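Local structure of beta-L-arabinobiosidase (5MQR) at residues W892-E904 with T956-V969. The protein probably hydrolyses beta-L-arabinosidic linkages in plant pectin glycans, as a beta-L-arabinobiosidase, and may have sialidase activity. Numbering follows the deposited sequence.
Sequences WYFNLPDTTKKYE and TAMANFMNNYPQTV
Trp892, Phe961 and Tyr965 form an aromatic cluster. The edge of Phe961 faces the five-membered ring of Trp892, planes at 71°, while the indole turns its own edge to Tyr965, with CD1 of Trp892 3.7 Å from CZ of Tyr965. Trp907 stacks on Phe961 and meets Trp892 edge-to-face. The small Ala957 lets the backbones approach to 3.9 Å between CA of Tyr893 and CA of Ala957.

Within the MGH1-like glycoside hydrolase domain, polar bonds tie the C-terminal end of helix 948-964 to the turn where Asn895 ends helix 890-893 in a Schellman motif. Asn960 ND2 donates to a lone pair of Trp892 O (2.9 Å), which also accepts from Asn895 N; Arg1033 holds Asn960 OD1. Asn964 ND2 reaches Asn895 OD1 at 2.9 Å from above the carbonyl plane. With CG beside its backbone N (chi1 -69°), Tyr965 extends its hydroxyl to Pro897 O, 2.7 Å away.

Thr968 N donates weakly to Glu904 OE1 (3.3 Å), whereas Glu904 OE2 lies 3.1 Å from the acceptor Pro966 O. Unlike the nearly straight amide bonds, this approach of two acceptors may raise the pKa of Glu904, the weak Thr968 bond acting oppositely.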
# COMPACT_ATOMS: atom_id res chain seq x y z
N TRP A 892 -20.06 1.24 -31.61
CA TRP A 892 -19.84 1.30 -30.16
C TRP A 892 -18.49 1.89 -29.72
O TRP A 892 -18.35 2.32 -28.58
CB TRP A 892 -20.01 -0.07 -29.51
CG TRP A 892 -21.41 -0.48 -29.45
CD1 TRP A 892 -22.33 -0.08 -28.54
CD2 TRP A 892 -22.08 -1.34 -30.35
NE1 TRP A 892 -23.53 -0.65 -28.80
CE2 TRP A 892 -23.41 -1.45 -29.90
CE3 TRP A 892 -21.69 -2.07 -31.48
CZ2 TRP A 892 -24.36 -2.23 -30.55
CZ3 TRP A 892 -22.64 -2.86 -32.14
CH2 TRP A 892 -23.96 -2.92 -31.67
N TYR A 893 -17.50 1.90 -30.59
CA TYR A 893 -16.26 2.65 -30.36
C TYR A 893 -16.54 4.13 -30.04
O TYR A 893 -15.78 4.76 -29.31
CB TYR A 893 -15.33 2.53 -31.58
CG TYR A 893 -13.94 3.02 -31.39
CD1 TYR A 893 -13.66 4.36 -31.50
CD2 TYR A 893 -12.88 2.14 -31.19
CE1 TYR A 893 -12.37 4.83 -31.32
CE2 TYR A 893 -11.59 2.59 -31.04
CZ TYR A 893 -11.33 3.95 -31.11
OH TYR A 893 -10.05 4.46 -30.97
N PHE A 894 -17.63 4.67 -30.58
CA PHE A 894 -18.00 6.06 -30.35
C PHE A 894 -19.32 6.18 -29.61
O PHE A 894 -19.94 7.25 -29.63
CB PHE A 894 -18.06 6.80 -31.68
CG PHE A 894 -16.83 6.64 -32.50
CD1 PHE A 894 -15.74 7.46 -32.32
CD2 PHE A 894 -16.75 5.63 -33.43
CE1 PHE A 894 -14.57 7.29 -33.06
CE2 PHE A 894 -15.59 5.45 -34.19
CZ PHE A 894 -14.50 6.28 -34.01
N ASN A 895 -19.74 5.12 -28.95
CA ASN A 895 -21.05 5.08 -28.26
C ASN A 895 -22.21 5.58 -29.14
O ASN A 895 -23.10 6.29 -28.67
CB ASN A 895 -20.97 5.87 -26.94
CG ASN A 895 -19.92 5.32 -26.00
OD1 ASN A 895 -20.08 4.24 -25.43
ND2 ASN A 895 -18.84 6.03 -25.83
N LEU A 896 -22.18 5.21 -30.42
CA LEU A 896 -23.20 5.66 -31.37
C LEU A 896 -24.58 5.07 -31.08
O LEU A 896 -25.56 5.82 -31.03
CB LEU A 896 -22.76 5.37 -32.82
CG LEU A 896 -23.60 5.89 -33.98
CD1 LEU A 896 -22.80 5.87 -35.28
CD2 LEU A 896 -24.87 5.07 -34.16
N PRO A 897 -24.69 3.73 -30.93
CA PRO A 897 -26.07 3.20 -30.86
C PRO A 897 -26.81 3.59 -29.58
O PRO A 897 -26.18 3.90 -28.58
CB PRO A 897 -25.87 1.68 -30.92
CG PRO A 897 -24.52 1.52 -31.58
CD PRO A 897 -23.71 2.63 -30.98
N ASP A 898 -28.13 3.61 -29.69
CA ASP A 898 -29.05 3.68 -28.56
C ASP A 898 -28.93 2.50 -27.63
O ASP A 898 -28.39 1.45 -27.98
CB ASP A 898 -30.51 3.71 -29.07
CG ASP A 898 -30.88 5.04 -29.67
OD1 ASP A 898 -30.50 6.04 -29.04
OD2 ASP A 898 -31.54 5.08 -30.74
N THR A 899 -29.50 2.68 -26.44
CA THR A 899 -29.49 1.65 -25.39
C THR A 899 -30.58 0.59 -25.59
O THR A 899 -30.66 -0.35 -24.80
CB THR A 899 -29.64 2.27 -23.97
OG1 THR A 899 -30.88 2.96 -23.88
CG2 THR A 899 -28.50 3.26 -23.67
N THR A 900 -31.40 0.70 -26.62
CA THR A 900 -32.46 -0.28 -26.85
C THR A 900 -31.90 -1.72 -26.98
O THR A 900 -30.78 -1.94 -27.49
CB THR A 900 -33.31 0.09 -28.09
OG1 THR A 900 -32.52 -0.05 -29.27
CG2 THR A 900 -33.87 1.55 -27.99
N LYS A 901 -32.68 -2.69 -26.49
CA LYS A 901 -32.27 -4.10 -26.41
C LYS A 901 -31.91 -4.74 -27.74
O LYS A 901 -31.09 -5.65 -27.78
CB LYS A 901 -33.37 -4.96 -25.76
CG LYS A 901 -33.35 -4.92 -24.24
CD LYS A 901 -32.22 -5.79 -23.68
CE LYS A 901 -31.86 -5.44 -22.23
NZ LYS A 901 -33.03 -5.65 -21.32
N LYS A 902 -32.52 -4.28 -28.83
CA LYS A 902 -32.32 -4.93 -30.11
C LYS A 902 -30.89 -4.91 -30.63
O LYS A 902 -30.51 -5.86 -31.28
CB LYS A 902 -33.29 -4.41 -31.19
CG LYS A 902 -33.10 -2.96 -31.61
CD LYS A 902 -33.78 -2.74 -32.95
CE LYS A 902 -33.89 -1.27 -33.31
NZ LYS A 902 -33.80 -1.13 -34.79
N TYR A 903 -30.09 -3.88 -30.33
CA TYR A 903 -28.69 -3.84 -30.80
C TYR A 903 -27.77 -4.80 -30.04
O TYR A 903 -26.79 -5.24 -30.62
CB TYR A 903 -28.13 -2.42 -30.80
CG TYR A 903 -28.91 -1.44 -31.63
CD1 TYR A 903 -29.05 -1.62 -33.00
CD2 TYR A 903 -29.50 -0.31 -31.06
CE1 TYR A 903 -29.77 -0.72 -33.77
CE2 TYR A 903 -30.23 0.59 -31.82
CZ TYR A 903 -30.35 0.38 -33.18
OH TYR A 903 -31.09 1.28 -33.93
N GLU A 904 -28.09 -5.11 -28.78
CA GLU A 904 -27.30 -6.04 -27.91
C GLU A 904 -26.91 -7.32 -28.62
O GLU A 904 -25.78 -7.79 -28.51
CB GLU A 904 -28.07 -6.49 -26.65
CG GLU A 904 -28.18 -5.49 -25.51
CD GLU A 904 -28.51 -6.12 -24.13
OE1 GLU A 904 -28.18 -7.31 -23.88
OE2 GLU A 904 -29.08 -5.39 -23.28
N THR A 956 -12.16 -1.92 -27.71
CA THR A 956 -12.44 -0.57 -27.23
C THR A 956 -13.93 -0.39 -27.18
O THR A 956 -14.49 0.05 -26.19
CB THR A 956 -11.77 0.48 -28.15
OG1 THR A 956 -10.35 0.34 -28.05
CG2 THR A 956 -12.15 1.92 -27.75
N ALA A 957 -14.58 -0.77 -28.29
CA ALA A 957 -16.03 -0.77 -28.42
C ALA A 957 -16.72 -1.66 -27.39
O ALA A 957 -17.75 -1.28 -26.83
CB ALA A 957 -16.40 -1.21 -29.83
N MSE A 958 -16.16 -2.85 -27.15
CA MSE A 958 -16.74 -3.82 -26.21
C MSE A 958 -16.72 -3.27 -24.81
O MSE A 958 -17.69 -3.42 -24.06
CB MSE A 958 -15.99 -5.13 -26.25
CG MSE A 958 -16.72 -6.24 -25.53
SE MSE A 958 -15.66 -7.91 -25.51
CE MSE A 958 -14.75 -8.04 -27.24
N ALA A 959 -15.61 -2.63 -24.47
CA ALA A 959 -15.49 -1.93 -23.20
C ALA A 959 -16.51 -0.81 -23.07
O ALA A 959 -17.10 -0.66 -22.02
CB ALA A 959 -14.08 -1.39 -23.01
N ASN A 960 -16.70 -0.02 -24.14
CA ASN A 960 -17.69 1.06 -24.10
C ASN A 960 -19.07 0.50 -23.83
O ASN A 960 -19.82 1.01 -23.00
CB ASN A 960 -17.71 1.85 -25.40
CG ASN A 960 -16.54 2.79 -25.55
OD1 ASN A 960 -15.82 3.11 -24.59
ND2 ASN A 960 -16.35 3.27 -26.76
N PHE A 961 -19.40 -0.56 -24.57
CA PHE A 961 -20.66 -1.25 -24.45
C PHE A 961 -20.85 -1.74 -23.03
O PHE A 961 -21.89 -1.52 -22.44
CB PHE A 961 -20.70 -2.43 -25.41
CG PHE A 961 -22.00 -3.17 -25.42
CD1 PHE A 961 -23.18 -2.54 -25.83
CD2 PHE A 961 -22.04 -4.55 -25.10
CE1 PHE A 961 -24.37 -3.25 -25.87
CE2 PHE A 961 -23.23 -5.25 -25.16
CZ PHE A 961 -24.38 -4.60 -25.52
N MSE A 962 -19.82 -2.36 -22.47
CA MSE A 962 -19.92 -2.91 -21.11
C MSE A 962 -19.98 -1.84 -20.04
O MSE A 962 -20.64 -2.03 -19.00
CB MSE A 962 -18.78 -3.87 -20.86
CG MSE A 962 -19.03 -5.14 -21.67
SE MSE A 962 -17.49 -6.36 -21.51
CE MSE A 962 -17.93 -7.01 -19.71
N ASN A 963 -19.31 -0.72 -20.26
CA ASN A 963 -19.36 0.39 -19.32
C ASN A 963 -20.60 1.26 -19.43
O ASN A 963 -21.10 1.70 -18.41
CB ASN A 963 -18.13 1.30 -19.48
CG ASN A 963 -16.94 0.78 -18.74
OD1 ASN A 963 -16.75 1.12 -17.57
ND2 ASN A 963 -16.13 -0.05 -19.40
N ASN A 964 -21.09 1.53 -20.65
CA ASN A 964 -22.05 2.61 -20.86
C ASN A 964 -23.46 2.14 -21.19
O ASN A 964 -24.36 2.95 -21.24
CB ASN A 964 -21.54 3.57 -21.96
CG ASN A 964 -20.19 4.17 -21.63
OD1 ASN A 964 -19.85 4.37 -20.47
ND2 ASN A 964 -19.41 4.45 -22.65
N TYR A 965 -23.67 0.84 -21.39
CA TYR A 965 -24.95 0.32 -21.85
C TYR A 965 -25.48 -0.71 -20.83
O TYR A 965 -24.70 -1.48 -20.29
CB TYR A 965 -24.82 -0.33 -23.24
CG TYR A 965 -24.54 0.65 -24.37
CD1 TYR A 965 -23.31 1.30 -24.49
CD2 TYR A 965 -25.51 0.90 -25.35
CE1 TYR A 965 -23.06 2.19 -25.53
CE2 TYR A 965 -25.27 1.79 -26.38
CZ TYR A 965 -24.05 2.43 -26.47
OH TYR A 965 -23.82 3.31 -27.49
N PRO A 966 -26.80 -0.69 -20.55
CA PRO A 966 -27.38 -1.72 -19.69
C PRO A 966 -27.52 -2.99 -20.51
O PRO A 966 -28.26 -3.05 -21.48
CB PRO A 966 -28.75 -1.14 -19.31
CG PRO A 966 -29.13 -0.29 -20.49
CD PRO A 966 -27.84 0.17 -21.15
N GLN A 967 -26.81 -4.01 -20.11
CA GLN A 967 -26.32 -4.99 -21.04
C GLN A 967 -26.21 -6.30 -20.31
O GLN A 967 -25.64 -6.34 -19.24
CB GLN A 967 -24.97 -4.44 -21.44
CG GLN A 967 -24.13 -5.26 -22.34
CD GLN A 967 -23.44 -6.40 -21.67
OE1 GLN A 967 -23.58 -7.52 -22.13
NE2 GLN A 967 -22.70 -6.15 -20.60
N THR A 968 -26.77 -7.36 -20.86
CA THR A 968 -26.76 -8.67 -20.18
C THR A 968 -26.11 -9.78 -21.02
O THR A 968 -26.16 -10.95 -20.64
CB THR A 968 -28.21 -9.11 -19.83
OG1 THR A 968 -29.00 -9.08 -21.02
CG2 THR A 968 -28.83 -8.16 -18.78
N VAL A 969 -25.46 -9.42 -22.13
CA VAL A 969 -24.90 -10.41 -23.04
C VAL A 969 -23.45 -10.84 -22.68
O VAL A 969 -23.10 -12.01 -22.78
CB VAL A 969 -25.02 -9.90 -24.49
CG1 VAL A 969 -24.16 -10.68 -25.47
CG2 VAL A 969 -26.48 -9.97 -24.93
O HOH W 1 -16.34 5.72 -24.19
O HOH W 2 -28.18 -1.70 -24.28